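Local coordinates for bromoperoxidase A1 (Streptomyces aureofaciens, PDB 1A8Q), which is a cofactor-free haloperoxidase that may act as the chlorinating enzyme in 7-chlorotetracycline biosynthesis and can also brominate, at residues Glu10-Asp15 with His57-Pro62; Trp28-Asp33 with Asp178-Met183; Glu150-Trp155 with Met183-Thr188; Glu160-Ala165 with Ser250-Ala255. All coordinates share one frame; numbering follows the deposited sequence.

Overall arrangement
The four contacts run from the edge region of the central sheet, across the cap helices, to the catalytic triad of an alpha/beta hydrolase fold. Contact 1 joins strand 10-16 to the loop after strand 48-52. It touches contact 2 through the salt bridge from Lys-14 NZ to Asp-33 OD1, 2.8 Å, and contact 3 through His-57 and Gln-187. Contacts 2 and 3 share Met-183 on helix 174-184, their centres 9 Å apart. Contact 4 holds His-252 of the triad Ser-94, Asp-223, His-252; Phe-162 on its helical side packs against Phe-180 of contact 2, with Phe-162 CD2 to Phe-180 CE1 at 3.5 Å. Contacts 1 and 4 lie farthest apart, about 25 Å between centres.

Contact 1 of 4, residues Glu10-Asp15 with His57-Pro62; sequences EIFYKD and HGHSTP
Phe-12 and His-59 lie side by side and point the same way, their rings meeting in a T-shaped (edge-to-face) pair. The histidine turns its edge to the phenylalanine face, the centroids 5.1 Å apart and the planes at 64°. The closest touch comes nearer the backbone, at the root of the histidine side chain: His-59 CB sits over that same face, 3.6 Å from Phe-12 CG, in a CH-pi contact. Phe-12 has CG anti to the backbone N (chi1 -178°), and chi2 near 84° turns the ring's face to His-59.

On the backbone side, Ser-60 OG accepts a nearly straight bond from Phe-12 N at 2.9 Å. The same hydroxyl is hydrogen-bonded to Asp-53 O, so it is gripped twice, and Ile-11 CD1 packs close by.

These residues connect strand 10-16 of the alpha/beta hydrolase sheet with the loop that leaves the adjacent, antiparallel strand 48-52. A type II' turn from His-57 to Ser-60, with Gly-58 at positive phi, brings the loop back against the strand.

Two further bonds pair Glu-10 with Thr-61. Thr-61 N gives to Glu-10 O at 2.9 Å, while Glu-10 N gives to Thr-61 OG1 at 2.8 Å. The threonine hydroxyl lies beside its own backbone N and faces the strand. The two side chains cross at about a right angle, and a water bridges their polar ends, donating to Glu-10 OE1 at 2.7 Å and bound to Thr-61 OG1 at 2.7 Å.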
loop_
_atom_site.group_PDB
_atom_site.type_symbol
_atom_site.label_atom_id
_atom_site.label_comp_id
_atom_site.label_asym_id
_atom_site.label_seq_id
_atom_site.Cartn_x
_atom_site.Cartn_y
_atom_site.Cartn_z
ATOM N N GLU A 10 17.977 8.409 1.997
ATOM C CA GLU A 10 17.535 8.340 3.403
ATOM C C GLU A 10 16.059 7.987 3.447
ATOM O O GLU A 10 15.200 8.721 2.953
ATOM C CB GLU A 10 17.788 9.711 4.059
ATOM C CG GLU A 10 19.279 9.966 4.216
ATOM C CD GLU A 10 19.562 11.281 4.928
ATOM O OE1 GLU A 10 18.920 12.289 4.603
ATOM O OE2 GLU A 10 20.408 11.258 5.843
ATOM N N ILE A 11 15.743 6.842 4.066
ATOM C CA ILE A 11 14.339 6.424 4.169
ATOM C C ILE A 11 13.877 6.742 5.588
ATOM O O ILE A 11 14.467 6.228 6.550
ATOM C CB ILE A 11 14.224 4.917 3.900
ATOM C CG1 ILE A 11 14.531 4.616 2.409
ATOM C CG2 ILE A 11 12.825 4.352 4.212
ATOM C CD1 ILE A 11 13.617 5.286 1.411
ATOM N N PHE A 12 12.874 7.602 5.682
ATOM C CA PHE A 12 12.382 7.986 7.025
ATOM C C PHE A 12 11.429 6.911 7.522
ATOM O O PHE A 12 10.631 6.425 6.715
ATOM C CB PHE A 12 11.594 9.310 6.907
ATOM C CG PHE A 12 11.099 9.796 8.265
ATOM C CD1 PHE A 12 11.949 10.526 9.086
ATOM C CD2 PHE A 12 9.810 9.527 8.650
ATOM C CE1 PHE A 12 11.468 10.973 10.321
ATOM C CE2 PHE A 12 9.348 9.956 9.899
ATOM C CZ PHE A 12 10.189 10.673 10.720
ATOM N N TYR A 13 11.383 6.606 8.824
ATOM C CA TYR A 13 10.400 5.638 9.281
ATOM C C TYR A 13 10.064 5.910 10.759
ATOM O O TYR A 13 10.863 6.538 11.449
ATOM C CB TYR A 13 10.818 4.148 9.116
ATOM C CG TYR A 13 12.082 3.808 9.893
ATOM C CD1 TYR A 13 13.350 4.113 9.471
ATOM C CD2 TYR A 13 11.907 3.144 11.113
ATOM C CE1 TYR A 13 14.467 3.795 10.225
ATOM C CE2 TYR A 13 13.025 2.784 11.876
ATOM C CZ TYR A 13 14.274 3.120 11.429
ATOM O OH TYR A 13 15.385 2.806 12.184
ATOM N N LYS A 14 8.888 5.447 11.116
ATOM C CA LYS A 14 8.433 5.420 12.510
ATOM C C LYS A 14 8.630 4.018 13.072
ATOM O O LYS A 14 8.441 3.061 12.321
ATOM C CB LYS A 14 6.924 5.694 12.528
ATOM C CG LYS A 14 6.617 7.168 12.242
ATOM C CD LYS A 14 5.156 7.454 12.341
ATOM C CE LYS A 14 4.406 7.700 11.046
ATOM N NZ LYS A 14 5.075 8.759 10.206
ATOM N N ASP A 15 9.088 3.932 14.349
ATOM C CA ASP A 15 9.347 2.571 14.884
ATOM C C ASP A 15 8.859 2.604 16.330
ATOM O O ASP A 15 9.504 3.302 17.159
ATOM C CB ASP A 15 10.849 2.322 14.824
ATOM C CG ASP A 15 11.330 0.999 15.409
ATOM O OD1 ASP A 15 10.490 0.288 15.952
ATOM O OD2 ASP A 15 12.524 0.725 15.298
ATOM N N HIS A 57 8.704 10.363 -0.888
ATOM C CA HIS A 57 7.424 10.593 -0.248
ATOM C C HIS A 57 7.740 10.994 1.216
ATOM O O HIS A 57 8.807 10.626 1.723
ATOM C CB HIS A 57 6.565 9.298 -0.220
ATOM C CG HIS A 57 6.142 8.766 -1.572
ATOM N ND1 HIS A 57 7.020 8.268 -2.515
ATOM C CD2 HIS A 57 4.899 8.659 -2.091
ATOM C CE1 HIS A 57 6.355 7.912 -3.594
ATOM N NE2 HIS A 57 5.063 8.159 -3.376
ATOM N N GLY A 58 6.795 11.684 1.801
ATOM C CA GLY A 58 6.923 12.017 3.235
ATOM C C GLY A 58 8.227 12.727 3.528
ATOM O O GLY A 58 8.511 13.765 2.910
ATOM N N HIS A 59 9.007 12.207 4.465
ATOM C CA HIS A 59 10.269 12.793 4.871
ATOM C C HIS A 59 11.461 12.008 4.347
ATOM O O HIS A 59 12.596 12.246 4.804
ATOM C CB HIS A 59 10.407 12.805 6.409
ATOM C CG HIS A 59 9.481 13.802 7.044
ATOM N ND1 HIS A 59 9.537 15.147 6.861
ATOM C CD2 HIS A 59 8.472 13.548 7.914
ATOM C CE1 HIS A 59 8.570 15.740 7.555
ATOM N NE2 HIS A 59 7.936 14.777 8.202
ATOM N N SER A 60 11.233 11.110 3.372
ATOM C CA SER A 60 12.408 10.440 2.801
ATOM C C SER A 60 13.068 11.320 1.720
ATOM O O SER A 60 12.470 12.310 1.310
ATOM C CB SER A 60 11.984 9.125 2.104
ATOM O OG SER A 60 11.604 8.216 3.132
ATOM N N THR A 61 14.268 10.971 1.306
ATOM C CA THR A 61 14.938 11.853 0.288
ATOM C C THR A 61 14.052 12.102 -0.892
ATOM O O THR A 61 13.483 11.197 -1.505
ATOM C CB THR A 61 16.245 11.180 -0.155
ATOM O OG1 THR A 61 17.050 10.840 0.952
ATOM C CG2 THR A 61 17.077 12.107 -1.068
ATOM N N PRO A 62 13.936 13.352 -1.383
ATOM C CA PRO A 62 13.173 13.695 -2.551
ATOM C C PRO A 62 13.984 13.347 -3.805
ATOM O O PRO A 62 14.569 14.199 -4.479
ATOM C CB PRO A 62 12.980 15.222 -2.444
ATOM C CG PRO A 62 14.110 15.693 -1.593
ATOM C CD PRO A 62 14.453 14.543 -0.646
HETATM O O HOH W 1 18.605 12.767 1.964
#

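Contact 2 of 4, residues Trp28-Asp33 with Asp178-Met183; sequences WPLNGD and DAFWYM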
loop_
_atom_site.group_PDB
_atom_site.type_symbol
_atom_site.label_atom_id
_atom_site.label_comp_id
_atom_site.label_asym_id
_atom_site.label_seq_id
_atom_site.Cartn_x
_atom_site.Cartn_y
_atom_site.Cartn_z
ATOM N N TRP A 28 0.054 5.046 -2.841
ATOM C CA TRP A 28 0.262 6.337 -3.511
ATOM C C TRP A 28 -0.929 7.199 -3.232
ATOM O O TRP A 28 -2.085 6.734 -3.266
ATOM C CB TRP A 28 0.300 5.971 -5.008
ATOM C CG TRP A 28 0.385 7.045 -6.064
ATOM C CD1 TRP A 28 1.504 7.531 -6.631
ATOM C CD2 TRP A 28 -0.719 7.698 -6.710
ATOM N NE1 TRP A 28 1.201 8.469 -7.587
ATOM C CE2 TRP A 28 -0.159 8.580 -7.653
ATOM C CE3 TRP A 28 -2.107 7.633 -6.608
ATOM C CZ2 TRP A 28 -0.928 9.394 -8.493
ATOM C CZ3 TRP A 28 -2.885 8.439 -7.429
ATOM C CH2 TRP A 28 -2.275 9.311 -8.359
ATOM N N PRO A 29 -0.752 8.533 -3.131
ATOM C CA PRO A 29 0.531 9.221 -3.070
ATOM C C PRO A 29 0.890 9.661 -1.655
ATOM O O PRO A 29 1.246 10.831 -1.385
ATOM C CB PRO A 29 0.123 10.485 -3.868
ATOM C CG PRO A 29 -1.283 10.776 -3.432
ATOM C CD PRO A 29 -1.911 9.447 -3.082
ATOM N N LEU A 30 0.740 8.742 -0.710
ATOM C CA LEU A 30 0.810 9.106 0.714
ATOM C C LEU A 30 2.136 8.774 1.314
ATOM O O LEU A 30 3.178 8.910 0.668
ATOM C CB LEU A 30 -0.377 8.367 1.384
ATOM C CG LEU A 30 -1.732 8.569 0.717
ATOM C CD1 LEU A 30 -2.788 7.774 1.507
ATOM C CD2 LEU A 30 -2.126 10.043 0.650
ATOM N N ASN A 31 2.141 8.429 2.615
ATOM C CA ASN A 31 3.380 8.143 3.288
ATOM C C ASN A 31 3.031 7.383 4.583
ATOM O O ASN A 31 1.858 7.031 4.673
ATOM C CB ASN A 31 4.235 9.391 3.552
ATOM C CG ASN A 31 3.527 10.449 4.372
ATOM O OD1 ASN A 31 3.163 10.178 5.520
ATOM N ND2 ASN A 31 3.350 11.691 3.884
ATOM N N GLY A 32 3.982 7.096 5.431
ATOM C CA GLY A 32 3.709 6.291 6.618
ATOM C C GLY A 32 2.709 6.902 7.571
ATOM O O GLY A 32 2.091 6.161 8.369
ATOM N N ASP A 33 2.423 8.218 7.476
ATOM C CA ASP A 33 1.339 8.757 8.306
ATOM C C ASP A 33 -0.017 8.183 7.969
ATOM O O ASP A 33 -0.970 8.302 8.757
ATOM C CB ASP A 33 1.206 10.284 8.114
ATOM C CG ASP A 33 2.264 11.050 8.886
ATOM O OD1 ASP A 33 2.912 10.426 9.728
ATOM O OD2 ASP A 33 2.474 12.268 8.602
ATOM N N ASP A 178 -8.682 16.531 3.610
ATOM C CA ASP A 178 -7.600 17.472 3.844
ATOM C C ASP A 178 -6.308 16.763 4.208
ATOM O O ASP A 178 -5.215 17.160 3.821
ATOM C CB ASP A 178 -7.959 18.481 4.952
ATOM C CG ASP A 178 -9.057 19.442 4.525
ATOM O OD1 ASP A 178 -9.406 19.621 3.353
ATOM O OD2 ASP A 178 -9.717 19.980 5.439
ATOM N N ALA A 179 -6.403 15.664 4.980
ATOM C CA ALA A 179 -5.182 14.924 5.327
ATOM C C ALA A 179 -4.543 14.208 4.123
ATOM O O ALA A 179 -3.313 14.069 4.050
ATOM C CB ALA A 179 -5.499 13.917 6.424
ATOM N N PHE A 180 -5.405 13.726 3.221
ATOM C CA PHE A 180 -4.949 13.127 1.963
ATOM C C PHE A 180 -4.084 14.157 1.212
ATOM O O PHE A 180 -2.961 13.828 0.808
ATOM C CB PHE A 180 -6.188 12.721 1.139
ATOM C CG PHE A 180 -5.837 12.086 -0.197
ATOM C CD1 PHE A 180 -5.668 10.715 -0.290
ATOM C CD2 PHE A 180 -5.761 12.873 -1.331
ATOM C CE1 PHE A 180 -5.373 10.158 -1.534
ATOM C CE2 PHE A 180 -5.472 12.304 -2.572
ATOM C CZ PHE A 180 -5.283 10.937 -2.656
ATOM N N TRP A 181 -4.679 15.332 1.049
ATOM C CA TRP A 181 -3.923 16.414 0.361
ATOM C C TRP A 181 -2.628 16.721 1.078
ATOM O O TRP A 181 -1.576 16.858 0.446
ATOM C CB TRP A 181 -4.823 17.641 0.272
ATOM C CG TRP A 181 -4.147 18.881 -0.260
ATOM C CD1 TRP A 181 -3.930 19.223 -1.548
ATOM C CD2 TRP A 181 -3.602 19.910 0.569
ATOM N NE1 TRP A 181 -3.271 20.468 -1.575
ATOM C CE2 TRP A 181 -3.084 20.893 -0.294
ATOM C CE3 TRP A 181 -3.531 20.128 1.943
ATOM C CZ2 TRP A 181 -2.477 22.053 0.176
ATOM C CZ3 TRP A 181 -2.948 21.296 2.411
ATOM C CH2 TRP A 181 -2.389 22.249 1.522
ATOM N N TYR A 182 -2.641 16.858 2.402
ATOM C CA TYR A 182 -1.444 17.187 3.189
ATOM C C TYR A 182 -0.339 16.165 2.999
ATOM O O TYR A 182 0.842 16.522 2.846
ATOM C CB TYR A 182 -1.885 17.218 4.678
ATOM C CG TYR A 182 -0.783 17.422 5.683
ATOM C CD1 TYR A 182 -0.135 16.347 6.274
ATOM C CD2 TYR A 182 -0.473 18.719 6.115
ATOM C CE1 TYR A 182 0.862 16.521 7.210
ATOM C CE2 TYR A 182 0.501 18.894 7.083
ATOM C CZ TYR A 182 1.128 17.809 7.644
ATOM O OH TYR A 182 2.125 17.954 8.580
ATOM N N MET A 183 -0.660 14.854 3.031
ATOM C CA MET A 183 0.331 13.837 2.795
ATOM C C MET A 183 0.843 13.901 1.326
ATOM O O MET A 183 2.052 13.711 1.150
ATOM C CB MET A 183 -0.263 12.415 3.075
ATOM C CG MET A 183 -0.475 12.341 4.613
ATOM S SD MET A 183 -1.026 10.617 4.966
ATOM C CE MET A 183 -2.760 10.843 4.672
HETATM O O HOH W 2 3.952 11.742 0.676
#
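Met-183 projects from helix 174-184 onto Leu-30, Asn-31 and Asp-33, and has more surface buried here than any other residue of the pair of segments. Its CB lies 3.9 Å from Leu-30 CD2 and, on another flank, close to Asn-31 ND2. The chain runs extended to SD, which rests 3.9 Å from Asp-33 CB; a bend at chi3 (-85°) then swings CE back toward Leu-30 CD2.

Leu-30 works through that one methyl. CD2 fits between Met-183 and the Phe-180 ring, touching Phe-180 CD1 at 3.7 Å, with the two side chains at about a right angle. Phe-180, one turn back along the helix, meets Pro-29 CD with CZ at 3.7 Å. The proline follows a cis peptide bond.

No direct hydrogen bond joins the segments, but a water does: it donates to Leu-30 O and to Met-183 O, the latter at 2.8 Å, and accepts from Asn-31 ND2. The other end of that amide is held within the loop, where Asn-31 OD1 takes Asp-33 N at 2.9 Å in an Asx turn. Asp-33 OD1 forms a salt bridge with Lys-14.

Helix 174-184 is thus laid over the His-Gly-Trp-Pro loop after strand 21-25, which in relatives supplies a backbone N-H to the oxyanion hole, as Trp-28 N probably does here.

Contact 3 of 4, residues Glu150-Trp155 with Met183-Thr188; sequences ERSQFW and MAMAQT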
loop_
_atom_site.group_PDB
_atom_site.type_symbol
_atom_site.label_atom_id
_atom_site.label_comp_id
_atom_site.label_asym_id
_atom_site.label_seq_id
_atom_site.Cartn_x
_atom_site.Cartn_y
_atom_site.Cartn_z
ATOM N N GLU A 150 -1.872 20.336 -12.478
ATOM C CA GLU A 150 -1.832 21.162 -11.222
ATOM C C GLU A 150 -2.014 20.119 -10.097
ATOM O O GLU A 150 -3.157 19.782 -9.771
ATOM C CB GLU A 150 -2.917 22.207 -11.231
ATOM C CG GLU A 150 -2.538 23.414 -10.323
ATOM C CD GLU A 150 -2.498 22.997 -8.846
ATOM O OE1 GLU A 150 -3.559 23.011 -8.239
ATOM O OE2 GLU A 150 -1.411 22.633 -8.369
ATOM N N ARG A 151 -0.908 19.638 -9.573
ATOM C CA ARG A 151 -1.012 18.544 -8.566
ATOM C C ARG A 151 -1.808 18.867 -7.323
ATOM O O ARG A 151 -2.395 17.945 -6.753
ATOM C CB ARG A 151 0.429 18.111 -8.253
ATOM C CG ARG A 151 1.307 19.087 -7.481
ATOM C CD ARG A 151 2.759 18.628 -7.274
ATOM N NE ARG A 151 3.537 19.704 -6.610
ATOM C CZ ARG A 151 3.893 19.767 -5.332
ATOM N NH1 ARG A 151 3.624 18.784 -4.476
ATOM N NH2 ARG A 151 4.573 20.801 -4.806
ATOM N N SER A 152 -1.714 20.117 -6.835
ATOM C CA SER A 152 -2.431 20.418 -5.565
ATOM C C SER A 152 -3.924 20.247 -5.697
ATOM O O SER A 152 -4.571 19.513 -4.904
ATOM C CB SER A 152 -2.054 21.836 -5.131
ATOM O OG SER A 152 -2.715 22.127 -3.884
ATOM N N GLN A 153 -4.546 20.857 -6.720
ATOM C CA GLN A 153 -5.962 20.686 -6.974
ATOM C C GLN A 153 -6.240 19.206 -7.305
ATOM O O GLN A 153 -7.283 18.712 -6.911
ATOM C CB GLN A 153 -6.433 21.490 -8.218
ATOM C CG GLN A 153 -7.943 21.477 -8.404
ATOM C CD GLN A 153 -8.705 22.014 -7.214
ATOM O OE1 GLN A 153 -8.325 23.032 -6.618
ATOM N NE2 GLN A 153 -9.813 21.375 -6.826
ATOM N N PHE A 154 -5.307 18.580 -8.016
ATOM C CA PHE A 154 -5.541 17.166 -8.399
ATOM C C PHE A 154 -5.700 16.274 -7.175
ATOM O O PHE A 154 -6.525 15.331 -7.182
ATOM C CB PHE A 154 -4.398 16.660 -9.280
ATOM C CG PHE A 154 -4.613 15.207 -9.715
ATOM C CD1 PHE A 154 -5.623 14.907 -10.586
ATOM C CD2 PHE A 154 -3.722 14.248 -9.244
ATOM C CE1 PHE A 154 -5.780 13.561 -11.015
ATOM C CE2 PHE A 154 -3.878 12.919 -9.677
ATOM C CZ PHE A 154 -4.896 12.639 -10.553
ATOM N N TRP A 155 -4.938 16.531 -6.113
ATOM C CA TRP A 155 -5.113 15.671 -4.901
ATOM C C TRP A 155 -6.462 15.939 -4.284
ATOM O O TRP A 155 -7.097 15.011 -3.736
ATOM C CB TRP A 155 -3.954 15.928 -3.937
ATOM C CG TRP A 155 -2.616 15.641 -4.536
ATOM C CD1 TRP A 155 -1.490 16.405 -4.378
ATOM C CD2 TRP A 155 -2.208 14.474 -5.276
ATOM N NE1 TRP A 155 -0.455 15.838 -5.055
ATOM C CE2 TRP A 155 -0.864 14.646 -5.606
ATOM C CE3 TRP A 155 -2.893 13.314 -5.689
ATOM C CZ2 TRP A 155 -0.132 13.696 -6.329
ATOM C CZ3 TRP A 155 -2.157 12.356 -6.397
ATOM C CH2 TRP A 155 -0.809 12.576 -6.715
ATOM N N MET A 183 -0.660 14.854 3.031
ATOM C CA MET A 183 0.331 13.837 2.795
ATOM C C MET A 183 0.843 13.901 1.326
ATOM O O MET A 183 2.052 13.711 1.150
ATOM C CB MET A 183 -0.263 12.415 3.075
ATOM C CG MET A 183 -0.475 12.341 4.613
ATOM S SD MET A 183 -1.026 10.617 4.966
ATOM C CE MET A 183 -2.760 10.843 4.672
ATOM N N ALA A 184 -0.061 14.105 0.408
ATOM C CA ALA A 184 0.343 14.098 -1.029
ATOM C C ALA A 184 1.233 15.266 -1.380
ATOM O O ALA A 184 2.115 15.120 -2.250
ATOM C CB ALA A 184 -0.937 14.113 -1.846
ATOM N N MET A 185 1.169 16.384 -0.628
ATOM C CA MET A 185 2.005 17.550 -0.980
ATOM C C MET A 185 3.439 17.251 -0.667
ATOM O O MET A 185 4.353 17.963 -1.137
ATOM C CB MET A 185 1.501 18.793 -0.216
ATOM C CG MET A 185 0.152 19.264 -0.782
ATOM S SD MET A 185 0.275 19.794 -2.522
ATOM C CE MET A 185 1.264 21.270 -2.227
ATOM N N ALA A 186 3.790 16.203 0.094
ATOM C CA ALA A 186 5.164 15.874 0.381
ATOM C C ALA A 186 5.750 14.937 -0.679
ATOM O O ALA A 186 6.955 14.652 -0.568
ATOM C CB ALA A 186 5.289 15.171 1.743
ATOM N N GLN A 187 4.941 14.520 -1.651
ATOM C CA GLN A 187 5.534 13.610 -2.655
ATOM C C GLN A 187 6.203 14.409 -3.800
ATOM O O GLN A 187 5.600 15.393 -4.222
ATOM C CB GLN A 187 4.382 12.811 -3.226
ATOM C CG GLN A 187 4.797 11.763 -4.281
ATOM C CD GLN A 187 3.604 11.186 -5.007
ATOM O OE1 GLN A 187 3.403 9.921 -5.079
ATOM N NE2 GLN A 187 2.801 12.009 -5.612
ATOM N N THR A 188 7.307 13.885 -4.319
ATOM C CA THR A 188 7.893 14.613 -5.469
ATOM C C THR A 188 6.947 14.527 -6.639
ATOM O O THR A 188 6.179 13.570 -6.855
ATOM C CB THR A 188 9.241 14.031 -5.900
ATOM O OG1 THR A 188 8.996 12.669 -6.308
ATOM C CG2 THR A 188 10.238 14.060 -4.755
HETATM O O HOH W 3 2.338 16.359 -4.709
#
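Trp-155 lays its indole against Ala-184, and the side chain can be followed outward from CB. That first carbon is 4.1 Å from Ala-184 CB. Chi1 (-59°) puts CG beside the backbone N, and chi2 (139°) turns the five-membered ring so that its face meets the alanine methyl: Ala-184 CB stands 3.4 Å from its centroid and 9° off the normal, a CH-pi contact. Phe-154 CD2 lies over the opposite face, toward the rim of the six-membered ring. At CD1 the neighbour is Met-185 SD, 4.2 Å away and at the ring edge, a Met-aromatic contact; the sulfur also touches Ser-152, whose OG is hydrogen-bonded to Trp-181 NE1.

NE1 gives its proton to a water at 2.9 Å. Arg-151 NH1 donates to the same water at 2.8 Å, and the water in turn lies 2.8 Å from Ala-184 O. The water is the hydrogen-bond partner of the indole N-H of this buried residue.

Helices 137-162 and 174-184 both belong to the cap inserted between strands 112-118 and 215-220 of the alpha/beta hydrolase fold. The contact joins them where the second gives way to a type I turn from Ala-184 to Gln-187. Arg-151 reaches toward this turn on an extended chain, its guanidinium edge near Met-185 O, 3.5 Å from NH1.

Farther out on the indole, CZ2 meets Gln-187 NE2 at 3.5 Å, the two side chains crossing at about a right angle. CZ3 packs on Pro-29, and the ring stands edge-to-face with Trp-28.

Contact 4 of 4, residues Glu160-Ala165 with Ser250-Ala255; sequences EGFFSA and SSHGIA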
loop_
_atom_site.group_PDB
_atom_site.type_symbol
_atom_site.label_atom_id
_atom_site.label_comp_id
_atom_site.label_asym_id
_atom_site.label_seq_id
_atom_site.Cartn_x
_atom_site.Cartn_y
_atom_site.Cartn_z
ATOM N N GLU A 160 -11.928 12.425 -3.514
ATOM C CA GLU A 160 -13.318 12.011 -3.634
ATOM C C GLU A 160 -13.436 10.542 -4.066
ATOM O O GLU A 160 -14.107 9.782 -3.382
ATOM C CB GLU A 160 -14.081 12.866 -4.654
ATOM C CG GLU A 160 -14.076 14.356 -4.301
ATOM C CD GLU A 160 -14.846 14.641 -3.014
ATOM O OE1 GLU A 160 -15.911 14.032 -2.783
ATOM O OE2 GLU A 160 -14.398 15.490 -2.213
ATOM N N GLY A 161 -12.726 10.174 -5.121
ATOM C CA GLY A 161 -12.762 8.770 -5.553
ATOM C C GLY A 161 -12.050 7.855 -4.563
ATOM O O GLY A 161 -12.435 6.687 -4.383
ATOM N N PHE A 162 -10.932 8.322 -3.993
ATOM C CA PHE A 162 -10.128 7.475 -3.116
ATOM C C PHE A 162 -10.979 6.977 -1.943
ATOM O O PHE A 162 -10.833 5.841 -1.501
ATOM C CB PHE A 162 -8.953 8.311 -2.609
ATOM C CG PHE A 162 -7.835 7.564 -1.951
ATOM C CD1 PHE A 162 -7.868 7.336 -0.590
ATOM C CD2 PHE A 162 -6.737 7.187 -2.707
ATOM C CE1 PHE A 162 -6.806 6.663 0.029
ATOM C CE2 PHE A 162 -5.666 6.559 -2.091
ATOM C CZ PHE A 162 -5.748 6.304 -0.743
ATOM N N PHE A 163 -11.856 7.821 -1.416
ATOM C CA PHE A 163 -12.673 7.469 -0.255
ATOM C C PHE A 163 -14.110 7.164 -0.632
ATOM O O PHE A 163 -14.925 6.964 0.289
ATOM C CB PHE A 163 -12.722 8.677 0.729
ATOM C CG PHE A 163 -11.404 8.976 1.375
ATOM C CD1 PHE A 163 -10.767 8.093 2.206
ATOM C CD2 PHE A 163 -10.767 10.201 1.105
ATOM C CE1 PHE A 163 -9.545 8.349 2.801
ATOM C CE2 PHE A 163 -9.548 10.479 1.702
ATOM C CZ PHE A 163 -8.932 9.574 2.543
ATOM N N SER A 164 -14.438 7.043 -1.921
ATOM C CA SER A 164 -15.821 6.831 -2.353
ATOM C C SER A 164 -16.735 7.820 -1.661
ATOM O O SER A 164 -17.866 7.543 -1.227
ATOM C CB SER A 164 -16.319 5.392 -2.046
ATOM O OG SER A 164 -15.528 4.506 -2.819
ATOM N N ALA A 165 -16.321 9.106 -1.682
ATOM C CA ALA A 165 -17.060 10.123 -0.939
ATOM C C ALA A 165 -18.274 10.623 -1.701
ATOM O O ALA A 165 -18.989 11.539 -1.257
ATOM C CB ALA A 165 -16.073 11.264 -0.639
ATOM N N SER A 250 -17.075 -0.857 1.000
ATOM C CA SER A 250 -15.915 -0.088 1.453
ATOM C C SER A 250 -15.120 0.489 0.275
ATOM O O SER A 250 -15.019 -0.115 -0.778
ATOM C CB SER A 250 -14.975 -0.939 2.305
ATOM O OG SER A 250 -15.600 -1.092 3.588
ATOM N N SER A 251 -14.489 1.636 0.561
ATOM C CA SER A 251 -13.680 2.286 -0.471
ATOM C C SER A 251 -12.240 1.825 -0.482
ATOM O O SER A 251 -11.787 0.870 0.126
ATOM C CB SER A 251 -13.692 3.786 -0.105
ATOM O OG SER A 251 -12.907 4.069 1.051
ATOM N N HIS A 252 -11.417 2.568 -1.236
ATOM C CA HIS A 252 -10.002 2.331 -1.341
ATOM C C HIS A 252 -9.292 2.814 -0.069
ATOM O O HIS A 252 -8.163 2.399 0.191
ATOM C CB HIS A 252 -9.417 3.121 -2.539
ATOM C CG HIS A 252 -7.997 2.729 -2.857
ATOM N ND1 HIS A 252 -7.700 1.412 -3.159
ATOM C CD2 HIS A 252 -6.834 3.383 -2.957
ATOM C CE1 HIS A 252 -6.411 1.274 -3.359
ATOM N NE2 HIS A 252 -5.847 2.470 -3.306
ATOM N N GLY A 253 -9.932 3.639 0.754
ATOM C CA GLY A 253 -9.294 4.212 1.921
ATOM C C GLY A 253 -9.744 3.605 3.257
ATOM O O GLY A 253 -9.723 4.312 4.276
ATOM N N ILE A 254 -9.908 2.291 3.294
ATOM C CA ILE A 254 -10.349 1.582 4.505
ATOM C C ILE A 254 -9.548 1.891 5.741
ATOM O O ILE A 254 -10.158 2.069 6.830
ATOM C CB ILE A 254 -10.288 0.056 4.207
ATOM C CG1 ILE A 254 -11.425 -0.383 3.277
ATOM C CG2 ILE A 254 -10.312 -0.760 5.489
ATOM C CD1 ILE A 254 -11.069 -1.716 2.602
ATOM N N ALA A 255 -8.216 2.056 5.684
ATOM C CA ALA A 255 -7.425 2.229 6.893
ATOM C C ALA A 255 -7.647 3.592 7.560
ATOM O O ALA A 255 -7.280 3.727 8.736
ATOM C CB ALA A 255 -5.935 2.112 6.561
HETATM O O HOH W 4 -12.898 4.083 -3.513
#
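His-252 drives the edge of its imidazole into the face of Phe-162, a T-shaped pair at the catalytic triad of this alpha/beta hydrolase. The planes stand at 84° and the centroids 5.0 Å apart. CD2 does the touching, 3.5 Å from Phe-162 CE2. ND1 and NE2 are hydrogen-bonded to Asp-223 and Ser-94, while Phe-162 meets the ring at CD2. Phe-162, at the end of helix 137-162, has CG anti to the backbone N (chi1 -166°), and chi2 near -90° turns its face to His-252 CD2.

Phe-162 CD1 lies over the centre of one face of the Phe-163 ring, which meets Gly-253 CA through CD1 at 4.2 Å. The helix finishes here in a Schellman motif with Ser-164, at positive phi, as its C-prime residue. Ser-164 OG, hydrogen-bonded to Asp-222 O, packs 3.4 Å from Ser-251 CB.

One weak backbone bond crosses between the sides, from His-252 N to Phe-162 O. Within the histidine loop, Gly-253 N gives to Ser-251 OG at 3.0 Å in an ST turn. A water accepts from His-252 N and donates to Ser-164 OG at 2.8 Å.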